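Local atomic coordinates of tannase (Lactobacillus plantarum, PDB entry 3WA7), a protein that catalyses the hydrolysis of galloyl ester bonds in tannins, releasing gallic acid, and belongs to the alpha/beta-hydrolases. Residues Ser303-Thr306 with Ala307-Gln310; Ser291-Asp294 with Val295-Leu299; Phe48-Ala51 with Ala52-His55; Ile6-Ala9 with Asp10-Val13. All blocks are in the same frame, centred on the assembly; numbering follows the deposited sequence.

Interaction 1: residues Ser303-Thr306 with Ala307-Gln310; sequences SAQT and AFDQ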
ATOM      1  N   SER A 303     -18.472  -2.204   9.877  1.00  6.20           N
ATOM      2  CA  SER A 303     -17.267  -2.018  10.680  1.00  5.33           C
ATOM      3  C   SER A 303     -17.639  -1.809  12.143  1.00  5.96           C
ATOM      4  O   SER A 303     -17.046  -2.414  13.040  1.00  6.55           O
ATOM      5  CB  SER A 303     -16.474  -0.807  10.182  1.00  6.00           C
ATOM      6  OG  SER A 303     -15.357  -0.555  11.022  1.00  4.61           O
ATOM      7  N   ALA A 304     -18.624  -0.945  12.371  1.00  6.28           N
ATOM      8  CA  ALA A 304     -19.099  -0.651  13.718  1.00  6.00           C
ATOM      9  C   ALA A 304     -19.725  -1.893  14.342  1.00  6.49           C
ATOM     10  O   ALA A 304     -19.517  -2.176  15.523  1.00  6.36           O
ATOM     11  CB  ALA A 304     -20.126   0.475  13.675  1.00  6.40           C
ATOM     12  N   GLN A 305     -20.502  -2.626  13.549  1.00  5.94           N
ATOM     13  CA  GLN A 305     -21.158  -3.834  14.042  1.00  7.41           C
ATOM     14  C   GLN A 305     -20.130  -4.845  14.532  1.00  7.60           C
ATOM     15  O   GLN A 305     -20.263  -5.405  15.620  1.00  6.72           O
ATOM     16  CB  GLN A 305     -22.001  -4.475  12.942  1.00  6.29           C
ATOM     17  CG  GLN A 305     -22.818  -5.679  13.411  1.00  7.90           C
ATOM     18  CD  GLN A 305     -23.928  -5.282  14.361  1.00  9.33           C
ATOM     19  OE1 GLN A 305     -24.853  -4.565  13.982  1.00  8.39           O
ATOM     20  NE2 GLN A 305     -23.838  -5.741  15.608  1.00  8.62           N
ATOM     21  N   THR A 306     -19.109  -5.079  13.715  1.00  7.69           N
ATOM     22  CA  THR A 306     -18.056  -6.032  14.049  1.00  8.94           C
ATOM     23  C   THR A 306     -17.363  -5.685  15.361  1.00  9.18           C
ATOM     24  O   THR A 306     -17.100  -6.565  16.183  1.00 10.96           O
ATOM     25  CB  THR A 306     -17.013  -6.102  12.919  1.00  9.42           C
ATOM     26  OG1 THR A 306     -17.638  -6.628  11.743  1.00 10.83           O
ATOM     27  CG2 THR A 306     -15.841  -6.992  13.312  1.00 10.06           C
ATOM     28  N   ALA A 307     -17.074  -4.403  15.558  1.00  8.59           N
ATOM     29  CA  ALA A 307     -16.413  -3.950  16.775  1.00  8.65           C
ATOM     30  C   ALA A 307     -17.346  -4.078  17.973  1.00  8.66           C
ATOM     31  O   ALA A 307     -16.950  -4.556  19.036  1.00  6.85           O
ATOM     32  CB  ALA A 307     -15.959  -2.507  16.614  1.00  7.94           C
ATOM     33  N   PHE A 308     -18.590  -3.652  17.792  1.00  7.84           N
ATOM     34  CA  PHE A 308     -19.589  -3.713  18.853  1.00  9.17           C
ATOM     35  C   PHE A 308     -19.781  -5.167  19.292  1.00  8.74           C
ATOM     36  O   PHE A 308     -19.882  -5.461  20.489  1.00  8.35           O
ATOM     37  CB  PHE A 308     -20.908  -3.123  18.333  1.00 11.91           C
ATOM     38  CG  PHE A 308     -21.975  -2.972  19.382  1.00 14.92           C
ATOM     39  CD1 PHE A 308     -21.696  -2.362  20.601  1.00 16.92           C
ATOM     40  CD2 PHE A 308     -23.271  -3.409  19.136  1.00 18.29           C
ATOM     41  CE1 PHE A 308     -22.695  -2.187  21.558  1.00 18.28           C
ATOM     42  CE2 PHE A 308     -24.278  -3.238  20.087  1.00 20.79           C
ATOM     43  CZ  PHE A 308     -23.988  -2.626  21.300  1.00 17.46           C
ATOM     44  N   ASP A 309     -19.819  -6.071  18.317  1.00  8.07           N
ATOM     45  CA  ASP A 309     -19.995  -7.499  18.586  1.00  8.66           C
ATOM     46  C   ASP A 309     -18.844  -8.076  19.402  1.00  9.37           C
ATOM     47  O   ASP A 309     -19.002  -9.113  20.050  1.00  9.44           O
ATOM     48  CB  ASP A 309     -20.103  -8.291  17.279  1.00  9.72           C
ATOM     49  CG  ASP A 309     -21.439  -8.111  16.584  1.00 11.39           C
ATOM     50  OD1 ASP A 309     -22.378  -7.569  17.203  1.00 12.54           O
ATOM     51  OD2 ASP A 309     -21.548  -8.533  15.409  1.00 12.86           O
ATOM     52  N   GLN A 310     -17.693  -7.410  19.367  1.00  8.73           N
ATOM     53  CA  GLN A 310     -16.522  -7.879  20.100  1.00  9.37           C
ATOM     54  C   GLN A 310     -16.283  -7.138  21.413  1.00 10.45           C
ATOM     55  O   GLN A 310     -15.199  -7.224  21.984  1.00 12.27           O
ATOM     56  CB  GLN A 310     -15.270  -7.787  19.218  1.00 11.03           C
ATOM     57  CG  GLN A 310     -15.288  -8.712  17.998  1.00 10.91           C
ATOM     58  CD  GLN A 310     -15.403 -10.186  18.371  1.00 12.58           C
ATOM     59  OE1 GLN A 310     -14.651 -10.689  19.207  1.00 13.27           O
ATOM     60  NE2 GLN A 310     -16.343 -10.885  17.741  1.00 12.19           N
TER
HETATM   61  O   HOH W   1     -17.343  -9.314  15.484  1.00 18.92           O
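Gln-305 and Asp-309 meet one turn apart in an i to i+4 side-chain hydrogen bond, placed where helix 291-309 runs out near the protein surface. The amide NE2 of Gln-305 donates to Asp-309 OD1 at 2.8 Å. The acceptor lies close to the plane of the amide, but the approach to the aspartate comes from above its carboxylate plane, with the two flat groups turned 38° against each other. The glutamine chain reaches this position through a bend: CG leaves anti to the backbone N, and a chi2 of 68° then folds the amide back toward the later turn. There NE2 also lies beside the edge of the Phe-308 ring, 4.3 Å from CD2. The same amide is engaged at both of its polar atoms with the neighbouring hairpin, OE1 accepting from Val-327 N and NE2 donating to Asn-325 O.

Beneath the side chains the helical backbone bonds continue, the shortest running from Asp-309 N to Gln-305 O (2.8 Å). One residue on, the pattern weakens: Gln-310 N makes only a weak hydrogen bond to Thr-306 O, at 3.3 Å. Water 1 also donates to Thr-306 O at 2.8 Å and accepts from Gln-310 NE2 at 2.9 Å, while Gln-310 CG packs against the same carbonyl oxygen. With three bonds on one amide, the rotation of the Gln-305 side chain is fixed. Its N-H probably also offsets some of the unfavourable interaction between the Asp-309 carboxylate and the negative end of the helix dipole.

Interaction 2: residues Ser291-Asp294 with Val295-Leu299; sequences SFRD and VVRQL. With SO4 (sulfate ion), chain B.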
ATOM      1  N   SER A 291     -26.248   4.726  -5.120  1.00  6.46           N
ATOM      2  CA  SER A 291     -25.910   3.357  -4.761  1.00  6.88           C
ATOM      3  C   SER A 291     -24.478   3.178  -4.272  1.00  8.26           C
ATOM      4  O   SER A 291     -24.234   2.393  -3.354  1.00  9.53           O
ATOM      5  CB  SER A 291     -26.195   2.419  -5.938  1.00  8.29           C
ATOM      6  OG  SER A 291     -25.594   2.880  -7.131  1.00  7.64           O
ATOM      7  N   PHE A 292     -23.527   3.900  -4.859  1.00  6.73           N
ATOM      8  CA  PHE A 292     -22.148   3.761  -4.407  1.00  6.19           C
ATOM      9  C   PHE A 292     -21.985   4.339  -3.006  1.00  4.54           C
ATOM     10  O   PHE A 292     -21.267   3.778  -2.178  1.00  5.41           O
ATOM     11  CB  PHE A 292     -21.165   4.461  -5.345  1.00  6.02           C
ATOM     12  CG  PHE A 292     -19.728   4.269  -4.945  1.00  6.74           C
ATOM     13  CD1 PHE A 292     -19.092   3.044  -5.152  1.00  3.71           C
ATOM     14  CD2 PHE A 292     -19.027   5.287  -4.312  1.00  5.50           C
ATOM     15  CE1 PHE A 292     -17.779   2.842  -4.731  1.00  4.54           C
ATOM     16  CE2 PHE A 292     -17.711   5.093  -3.887  1.00  7.08           C
ATOM     17  CZ  PHE A 292     -17.088   3.871  -4.095  1.00  5.00           C
ATOM     18  N   ARG A 293     -22.638   5.465  -2.738  1.00  4.23           N
ATOM     19  CA  ARG A 293     -22.544   6.070  -1.414  1.00  4.78           C
ATOM     20  C   ARG A 293     -23.101   5.087  -0.382  1.00  5.73           C
ATOM     21  O   ARG A 293     -22.570   4.963   0.726  1.00  6.96           O
ATOM     22  CB  ARG A 293     -23.334   7.377  -1.356  1.00  5.84           C
ATOM     23  CG  ARG A 293     -23.205   8.094  -0.018  1.00  8.01           C
ATOM     24  CD  ARG A 293     -24.066   9.346   0.039  1.00 11.00           C
ATOM     25  NE  ARG A 293     -23.883  10.092   1.285  1.00 10.87           N
ATOM     26  CZ  ARG A 293     -22.922  10.986   1.496  1.00 12.08           C
ATOM     27  NH1 ARG A 293     -22.043  11.261   0.539  1.00 14.18           N
ATOM     28  NH2 ARG A 293     -22.839  11.610   2.665  1.00 12.91           N
ATOM     29  N   ASP A 294     -24.175   4.393  -0.755  1.00  6.12           N
ATOM     30  CA  ASP A 294     -24.799   3.406   0.125  1.00  7.72           C
ATOM     31  C   ASP A 294     -23.775   2.358   0.557  1.00  7.38           C
ATOM     32  O   ASP A 294     -23.775   1.912   1.705  1.00  7.39           O
ATOM     33  CB  ASP A 294     -25.953   2.689  -0.592  1.00 10.37           C
ATOM     34  CG  ASP A 294     -27.223   3.523  -0.675  1.00 13.57           C
ATOM     35  OD1 ASP A 294     -27.224   4.699  -0.251  1.00 12.89           O
ATOM     36  OD2 ASP A 294     -28.234   2.985  -1.174  1.00 16.26           O
ATOM     37  N   VAL A 295     -22.910   1.959  -0.374  1.00  7.57           N
ATOM     38  CA  VAL A 295     -21.892   0.953  -0.092  1.00  6.77           C
ATOM     39  C   VAL A 295     -20.916   1.444   0.965  1.00  7.63           C
ATOM     40  O   VAL A 295     -20.578   0.710   1.894  1.00  7.72           O
ATOM     41  CB  VAL A 295     -21.117   0.566  -1.377  1.00  8.24           C
ATOM     42  CG1 VAL A 295     -19.992  -0.407  -1.047  1.00  6.59           C
ATOM     43  CG2 VAL A 295     -22.072  -0.072  -2.374  1.00  6.79           C
ATOM     44  N   VAL A 296     -20.459   2.685   0.828  1.00  5.70           N
ATOM     45  CA  VAL A 296     -19.533   3.245   1.802  1.00  6.93           C
ATOM     46  C   VAL A 296     -20.215   3.292   3.170  1.00  6.98           C
ATOM     47  O   VAL A 296     -19.632   2.896   4.176  1.00  6.54           O
ATOM     48  CB  VAL A 296     -19.092   4.668   1.404  1.00  6.47           C
ATOM     49  CG1 VAL A 296     -18.135   5.229   2.447  1.00  7.41           C
ATOM     50  CG2 VAL A 296     -18.428   4.636   0.039  1.00  5.91           C
ATOM     51  N   ARG A 297     -21.457   3.765   3.199  1.00  6.62           N
ATOM     52  CA  ARG A 297     -22.206   3.856   4.454  1.00  6.45           C
ATOM     53  C   ARG A 297     -22.352   2.475   5.090  1.00  6.63           C
ATOM     54  O   ARG A 297     -22.127   2.294   6.288  1.00  5.21           O
ATOM     55  CB  ARG A 297     -23.603   4.443   4.203  1.00  7.28           C
ATOM     56  CG  ARG A 297     -24.426   4.625   5.475  1.00  7.60           C
ATOM     57  CD  ARG A 297     -25.878   5.033   5.192  1.00  9.96           C
ATOM     58  NE  ARG A 297     -25.976   6.206   4.324  1.00 10.09           N
ATOM     59  CZ  ARG A 297     -26.360   6.161   3.050  1.00 12.78           C
ATOM     60  NH1 ARG A 297     -26.684   5.000   2.491  1.00 12.12           N
ATOM     61  NH2 ARG A 297     -26.419   7.275   2.335  1.00 12.46           N
ATOM     62  N   GLN A 298     -22.729   1.499   4.275  1.00  6.69           N
ATOM     63  CA  GLN A 298     -22.925   0.137   4.750  1.00  6.76           C
ATOM     64  C   GLN A 298     -21.646  -0.527   5.250  1.00  7.48           C
ATOM     65  O   GLN A 298     -21.675  -1.326   6.191  1.00  8.79           O
ATOM     66  CB  GLN A 298     -23.582  -0.686   3.637  1.00  5.83           C
ATOM     67  CG  GLN A 298     -25.028  -0.265   3.426  1.00  8.57           C
ATOM     68  CD  GLN A 298     -25.547  -0.491   2.020  1.00  7.58           C
ATOM     69  OE1 GLN A 298     -26.670  -0.098   1.704  1.00 13.33           O
ATOM     70  NE2 GLN A 298     -24.742  -1.119   1.174  1.00  8.85           N
ATOM     71  N   LEU A 299     -20.522  -0.192   4.631  1.00  6.36           N
ATOM     72  CA  LEU A 299     -19.248  -0.760   5.039  1.00  7.76           C
ATOM     73  C   LEU A 299     -18.884  -0.224   6.422  1.00  6.55           C
ATOM     74  O   LEU A 299     -18.327  -0.942   7.251  1.00  8.21           O
ATOM     75  CB  LEU A 299     -18.167  -0.399   4.021  1.00  9.14           C
ATOM     76  CG  LEU A 299     -16.830  -1.128   4.126  1.00 13.25           C
ATOM     77  CD1 LEU A 299     -17.040  -2.641   4.153  1.00 14.20           C
ATOM     78  CD2 LEU A 299     -15.979  -0.733   2.934  1.00 14.80           C
TER
HETATM   79  S   SO4 B 501     -25.900  10.230   4.499  1.00 13.36           S
HETATM   80  O1  SO4 B 501     -25.796   9.029   5.347  1.00 14.72           O
HETATM   81  O2  SO4 B 501     -24.773  11.140   4.757  1.00 11.17           O
HETATM   82  O3  SO4 B 501     -25.897   9.833   3.080  1.00 14.36           O
HETATM   83  O4  SO4 B 501     -27.164  10.930   4.803  1.00 17.84           O
HETATM   84  O   HOH W   2     -26.962   7.551  -0.928  1.00 11.38           O
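Asp-294 and Arg-297, three residues apart on helix 291-309, form a salt bridge in which Arg-297 NH1 donates to Asp-294 OD1 at 2.8 Å. The bond is nearly straight at nitrogen (169°) and lies in the guanidinium plane, yet it meets the carboxylate from above. The two side chains run side by side, and water 2 donates to the same OD1. Arg-297 bends at chi3 (-53°), which turns one edge of its guanidinium to the aspartate and presents NE and NH2 to a sulfate ion, probably from the crystallisation liquor. NE reaches sulfate O1 at 3.0 Å and NH2 reaches O3 at 2.7 Å. Arg-293, extended from CG to NE, holds the anion with its own NE and NH2, its NE meeting the same O3 at 2.7 Å. The anion thus lies in the plane of both guanidinium groups, whose positive charges it probably offsets. A methionine in place of Arg-297 would probably leave Asp-294 OD1 without its charged mate and the sulfate held on the helix by Arg-293 alone.

Val-295 packs closely against the preceding turn, CB lying 3.3 Å from Phe-292 O and CG2 lying 3.4 Å from Ser-291 O. On a different side of the helix Phe-292 CE2 touches Val-296 CG2 at 4.0 Å.

Sulfate also takes hydrogen bonds from Leu-332 N and Ser-333 N, so it links this helix to the start of helix 332-339. Phe-292, Val-296 and Leu-299 lean on Ile-428 of helix 425-436, while Arg-293 and Val-296 touch Trp-218 of helix 209-220.

Interaction 3: residues Phe48-Ala51 with Ala52-His55; sequences FVPA and AYLH
Tyr-53 folds back over Val-49 and Pro-50 where strand 44-50 gives way to a short 3-10 turn. Its CB sits 3.7 Å from Val-49 CG1 and also close to Pro-50 O. A chi1 of -58° places CG anti to the carbonyl carbon, which directs the ring back along the end of the strand. CD1 meets Pro-50 CD at 3.7 Å and Val-49 CG1 at 3.8 Å. Next along the ring, CE1 rests against Pro-50 CG at 3.8 Å and against CD as well. Pro-50 CB lies over one face of the ring, toward its rim, in a CH-pi contact 19° off the ring normal. At the tip, OH is hydrogen-bonded to Gly-105 O, so this buried hydroxyl is satisfied.

The backbone turns beneath this packing with two i to i+3 bonds of 3-10 type: Tyr-53 N donates to Pro-50 O and Leu-54 N to Ala-51 O, each N to O distance being 3.0 Å. The edge of the His-55 ring comes near that second carbonyl, CD2 lying 3.3 Å from Ala-51 O. Leu-54 CD2 completes the apolar cluster on Val-49 CG1.

Outside the turn, Leu-54 touches Tyr-27 of strand 22-33, and Pro-50 packs on Leu-102 of helix 95-103. The contact thus closes off the end of a strand held between strands 22-33 and 107-111 of the central sheet.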
ATOM      1  N   PHE A  48      15.611 -14.032   5.260  1.00  5.97           N
ATOM      2  CA  PHE A  48      15.487 -14.653   6.574  1.00  6.59           C
ATOM      3  C   PHE A  48      14.748 -15.976   6.430  1.00  6.44           C
ATOM      4  O   PHE A  48      13.669 -16.041   5.839  1.00  5.83           O
ATOM      5  CB  PHE A  48      14.768 -13.710   7.534  1.00  6.61           C
ATOM      6  CG  PHE A  48      15.415 -12.362   7.627  1.00  5.94           C
ATOM      7  CD1 PHE A  48      14.898 -11.279   6.924  1.00  4.69           C
ATOM      8  CD2 PHE A  48      16.580 -12.191   8.367  1.00  5.76           C
ATOM      9  CE1 PHE A  48      15.536 -10.041   6.952  1.00  6.83           C
ATOM     10  CE2 PHE A  48      17.228 -10.954   8.402  1.00  5.54           C
ATOM     11  CZ  PHE A  48      16.702  -9.877   7.692  1.00  4.70           C
ATOM     12  N   VAL A  49      15.343 -17.029   6.982  1.00  6.39           N
ATOM     13  CA  VAL A  49      14.789 -18.369   6.863  1.00  5.28           C
ATOM     14  C   VAL A  49      14.658 -19.113   8.186  1.00  6.29           C
ATOM     15  O   VAL A  49      15.595 -19.142   8.980  1.00  7.04           O
ATOM     16  CB  VAL A  49      15.691 -19.224   5.936  1.00  6.87           C
ATOM     17  CG1 VAL A  49      15.071 -20.595   5.712  1.00  8.46           C
ATOM     18  CG2 VAL A  49      15.919 -18.502   4.611  1.00  7.50           C
ATOM     19  N   PRO A  50      13.485 -19.716   8.442  1.00  5.91           N
ATOM     20  CA  PRO A  50      13.309 -20.462   9.693  1.00  6.52           C
ATOM     21  C   PRO A  50      14.395 -21.538   9.737  1.00  6.54           C
ATOM     22  O   PRO A  50      14.654 -22.199   8.732  1.00  5.91           O
ATOM     23  CB  PRO A  50      11.911 -21.052   9.544  1.00  6.13           C
ATOM     24  CG  PRO A  50      11.189 -19.965   8.769  1.00  7.69           C
ATOM     25  CD  PRO A  50      12.213 -19.617   7.704  1.00  5.89           C
ATOM     26  N   ALA A  51      15.022 -21.711  10.894  1.00  6.65           N
ATOM     27  CA  ALA A  51      16.099 -22.685  11.041  1.00  7.30           C
ATOM     28  C   ALA A  51      15.745 -24.092  10.563  1.00  6.78           C
ATOM     29  O   ALA A  51      16.600 -24.809  10.041  1.00  6.76           O
ATOM     30  CB  ALA A  51      16.558 -22.733  12.500  1.00  7.23           C
ATOM     31  N   ALA A  52      14.490 -24.489  10.740  1.00  6.79           N
ATOM     32  CA  ALA A  52      14.050 -25.821  10.335  1.00  8.52           C
ATOM     33  C   ALA A  52      14.341 -26.147   8.874  1.00  8.66           C
ATOM     34  O   ALA A  52      14.568 -27.306   8.529  1.00  8.31           O
ATOM     35  CB  ALA A  52      12.560 -25.978  10.604  1.00  8.55           C
ATOM     36  N   TYR A  53      14.345 -25.129   8.021  1.00  7.77           N
ATOM     37  CA  TYR A  53      14.573 -25.338   6.593  1.00  7.68           C
ATOM     38  C   TYR A  53      16.023 -25.625   6.212  1.00 10.13           C
ATOM     39  O   TYR A  53      16.340 -25.817   5.037  1.00 10.06           O
ATOM     40  CB  TYR A  53      14.005 -24.144   5.817  1.00  7.76           C
ATOM     41  CG  TYR A  53      12.520 -23.936   6.086  1.00  8.02           C
ATOM     42  CD1 TYR A  53      11.888 -22.730   5.775  1.00  6.90           C
ATOM     43  CD2 TYR A  53      11.757 -24.939   6.691  1.00  8.34           C
ATOM     44  CE1 TYR A  53      10.532 -22.528   6.073  1.00  6.99           C
ATOM     45  CE2 TYR A  53      10.410 -24.748   6.988  1.00  8.75           C
ATOM     46  CZ  TYR A  53       9.803 -23.543   6.683  1.00  8.66           C
ATOM     47  OH  TYR A  53       8.477 -23.355   7.018  1.00  7.94           O
ATOM     48  N   LEU A  54      16.901 -25.654   7.211  1.00  9.33           N
ATOM     49  CA  LEU A  54      18.307 -25.982   6.990  1.00 10.20           C
ATOM     50  C   LEU A  54      18.545 -27.353   7.619  1.00 11.33           C
ATOM     51  O   LEU A  54      19.676 -27.843   7.671  1.00 12.40           O
ATOM     52  CB  LEU A  54      19.232 -24.949   7.649  1.00 13.63           C
ATOM     53  CG  LEU A  54      19.474 -23.609   6.945  1.00 15.94           C
ATOM     54  CD1 LEU A  54      20.055 -23.868   5.569  1.00 19.06           C
ATOM     55  CD2 LEU A  54      18.179 -22.823   6.838  1.00 15.81           C
ATOM     56  N   HIS A  55      17.460 -27.963   8.089  1.00 10.50           N
ATOM     57  CA  HIS A  55      17.496 -29.273   8.739  1.00 11.51           C
ATOM     58  C   HIS A  55      16.519 -30.246   8.093  1.00 12.29           C
ATOM     59  O   HIS A  55      16.260 -31.321   8.637  1.00 12.76           O
ATOM     60  CB  HIS A  55      17.138 -29.129  10.223  1.00 10.85           C
ATOM     61  CG  HIS A  55      18.212 -28.495  11.048  1.00 10.85           C
ATOM     62  ND1 HIS A  55      19.212 -29.226  11.656  1.00 11.35           N
ATOM     63  CD2 HIS A  55      18.461 -27.199  11.343  1.00 10.32           C
ATOM     64  CE1 HIS A  55      20.030 -28.404  12.291  1.00 11.41           C
ATOM     65  NE2 HIS A  55      19.597 -27.169  12.117  1.00 10.72           N
TER

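Interaction 4: residues Ile6-Ala9 with Asp10-Val13; sequences IFDA and DWLV
Asp-8 and Asp-10 are joined in an Asx turn, superposed on a 3-10 turn that leads the N-terminal segment toward strand 13-19, an outermost strand of the alpha/beta-hydrolase sheet. Asp-8 OD1 accepts from Asp-10 N at 2.7 Å, on the anti side of the carboxylate and somewhat out of its plane. The main-chain oxygen of the same residue takes Trp-11 N at 2.9 Å, so Asp-8 engages two successive amides of the turn with two different oxygens. Ala-9 O then accepts from Leu-12 N at 3.1 Å and from water 3, which also donates to Leu-12 O. Before the turn, Phe-7 N is bound by Asn-146 OD1.

Asp-8 OD1 and Asp-10 OD2 lie 3.4 Å apart, which would tend to raise the affinity of the pair for a proton; the N-H of Asp-10 probably eases the strain by stabilising charge on OD1 of Asp-8.

Asp-8 also packs: its CB sits over the face of the Trp-11 indole, 3.6 Å from the centroid of the five-membered ring. With a glycine at Asp-8, the N-H of Asp-10 would probably lose its side-chain acceptor and the indole the carbon that covers its face.

Trp-11 in turn offers an edge to the face of Phe-7, an offset edge-to-face pair with planes at 87°. Both aromatic side chains touch Tyr-142 of helix 131-145 and Ile-32 of strand 22-33. At the rim of the Phe-7 ring, near its plane, CZ meets Leu-12 CG at 4.0 Å.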
ATOM      1  N   ILE A   6      23.463 -14.844  -8.355  1.00 13.18           N
ATOM      2  CA  ILE A   6      23.221 -16.206  -7.912  1.00 12.70           C
ATOM      3  C   ILE A   6      23.265 -16.233  -6.391  1.00 12.87           C
ATOM      4  O   ILE A   6      24.285 -15.899  -5.785  1.00 11.59           O
ATOM      5  CB  ILE A   6      24.295 -17.177  -8.451  1.00 14.81           C
ATOM      6  CG1 ILE A   6      24.208 -17.257  -9.975  1.00 16.22           C
ATOM      7  CG2 ILE A   6      24.121 -18.552  -7.821  1.00 15.61           C
ATOM      8  CD1 ILE A   6      22.883 -17.779 -10.491  1.00 19.00           C
ATOM      9  N   PHE A   7      22.153 -16.617  -5.776  1.00 11.21           N
ATOM     10  CA  PHE A   7      22.089 -16.686  -4.326  1.00 10.68           C
ATOM     11  C   PHE A   7      22.926 -17.859  -3.834  1.00 11.66           C
ATOM     12  O   PHE A   7      22.843 -18.963  -4.376  1.00 11.16           O
ATOM     13  CB  PHE A   7      20.648 -16.873  -3.856  1.00  8.38           C
ATOM     14  CG  PHE A   7      20.512 -16.967  -2.364  1.00  7.92           C
ATOM     15  CD1 PHE A   7      20.608 -15.828  -1.573  1.00  7.74           C
ATOM     16  CD2 PHE A   7      20.321 -18.200  -1.745  1.00  8.13           C
ATOM     17  CE1 PHE A   7      20.515 -15.913  -0.185  1.00  5.76           C
ATOM     18  CE2 PHE A   7      20.230 -18.295  -0.360  1.00  8.95           C
ATOM     19  CZ  PHE A   7      20.326 -17.150   0.422  1.00  6.81           C
ATOM     20  N   ASP A   8      23.728 -17.608  -2.803  1.00 12.21           N
ATOM     21  CA  ASP A   8      24.588 -18.627  -2.210  1.00 13.49           C
ATOM     22  C   ASP A   8      24.070 -18.923  -0.804  1.00 13.25           C
ATOM     23  O   ASP A   8      24.110 -18.059   0.073  1.00 12.86           O
ATOM     24  CB  ASP A   8      26.026 -18.112  -2.126  1.00 15.05           C
ATOM     25  CG  ASP A   8      27.010 -19.192  -1.712  1.00 16.54           C
ATOM     26  OD1 ASP A   8      26.617 -20.110  -0.962  1.00 17.87           O
ATOM     27  OD2 ASP A   8      28.180 -19.112  -2.130  1.00 20.32           O
ATOM     28  N   ALA A   9      23.581 -20.140  -0.592  1.00 14.08           N
ATOM     29  CA  ALA A   9      23.051 -20.531   0.707  1.00 15.57           C
ATOM     30  C   ALA A   9      24.089 -20.409   1.821  1.00 16.87           C
ATOM     31  O   ALA A   9      23.736 -20.348   2.999  1.00 16.36           O
ATOM     32  CB  ALA A   9      22.518 -21.956   0.645  1.00 17.38           C
ATOM     33  N   ASP A  10      25.369 -20.378   1.456  1.00 17.56           N
ATOM     34  CA  ASP A  10      26.418 -20.259   2.465  1.00 17.67           C
ATOM     35  C   ASP A  10      26.420 -18.889   3.128  1.00 16.95           C
ATOM     36  O   ASP A  10      27.040 -18.703   4.174  1.00 15.82           O
ATOM     37  CB  ASP A  10      27.796 -20.538   1.861  1.00 21.49           C
ATOM     38  CG  ASP A  10      28.048 -22.017   1.652  1.00 23.85           C
ATOM     39  OD1 ASP A  10      27.706 -22.807   2.557  1.00 26.67           O
ATOM     40  OD2 ASP A  10      28.595 -22.390   0.595  1.00 27.89           O
ATOM     41  N   TRP A  11      25.728 -17.929   2.524  1.00 13.26           N
ATOM     42  CA  TRP A  11      25.662 -16.590   3.099  1.00 13.70           C
ATOM     43  C   TRP A  11      24.746 -16.581   4.321  1.00 12.09           C
ATOM     44  O   TRP A  11      24.782 -15.646   5.121  1.00 13.10           O
ATOM     45  CB  TRP A  11      25.125 -15.575   2.088  1.00 13.86           C
ATOM     46  CG  TRP A  11      25.972 -15.366   0.868  1.00 15.89           C
ATOM     47  CD1 TRP A  11      27.322 -15.553   0.753  1.00 15.86           C
ATOM     48  CD2 TRP A  11      25.528 -14.863  -0.396  1.00 14.37           C
ATOM     49  NE1 TRP A  11      27.744 -15.196  -0.509  1.00 16.69           N
ATOM     50  CE2 TRP A  11      26.663 -14.768  -1.234  1.00 15.94           C
ATOM     51  CE3 TRP A  11      24.278 -14.479  -0.905  1.00 14.88           C
ATOM     52  CZ2 TRP A  11      26.586 -14.305  -2.554  1.00 15.36           C
ATOM     53  CZ3 TRP A  11      24.200 -14.018  -2.217  1.00 13.35           C
ATOM     54  CH2 TRP A  11      25.351 -13.936  -3.026  1.00 15.26           C
ATOM     55  N   LEU A  12      23.927 -17.620   4.458  1.00 11.92           N
ATOM     56  CA  LEU A  12      22.994 -17.732   5.575  1.00 11.75           C
ATOM     57  C   LEU A  12      23.704 -18.032   6.895  1.00 12.57           C
ATOM     58  O   LEU A  12      24.374 -19.058   7.031  1.00 13.80           O
ATOM     59  CB  LEU A  12      21.958 -18.824   5.287  1.00 12.44           C
ATOM     60  CG  LEU A  12      20.944 -18.535   4.175  1.00 11.32           C
ATOM     61  CD1 LEU A  12      20.149 -19.797   3.870  1.00 12.83           C
ATOM     62  CD2 LEU A  12      20.016 -17.402   4.604  1.00 11.49           C
ATOM     63  N   VAL A  13      23.550 -17.128   7.859  1.00 10.84           N
ATOM     64  CA  VAL A  13      24.167 -17.277   9.173  1.00 10.72           C
ATOM     65  C   VAL A  13      23.095 -17.384  10.260  1.00 11.11           C
ATOM     66  O   VAL A  13      22.048 -16.737  10.183  1.00  9.69           O
ATOM     67  CB  VAL A  13      25.107 -16.086   9.479  1.00 10.81           C
ATOM     68  CG1 VAL A  13      26.232 -16.047   8.459  1.00 11.68           C
ATOM     69  CG2 VAL A  13      24.333 -14.782   9.449  1.00 11.38           C
TER
HETATM   70  O   HOH W   3      24.560 -21.961   5.743  1.00 42.50           O

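Interactions 1 and 2 use the same helix, 291-309, with centres about 17 Å apart. Across the centre of the chain from interaction 2, interaction 3 ends strand 44-50, inside the central sheet, and interaction 4 leads into the outermost strand 13-19. The latter two touch directly, Val-49 CG2 meeting Leu-12 CD2 at 4.2 Å, and both pack on strand 22-33. All four combine buried and exposed residues. On the helix, polar side chains dominate: an amide at the end in interaction 1, paired arginines around an anion in interaction 2. Near the sheet, 3-10 turns bring rings onto aliphatic groups, around the buried Tyr-53 in 48-55 and with more exposed residues in 6-13, where carboxylates join in.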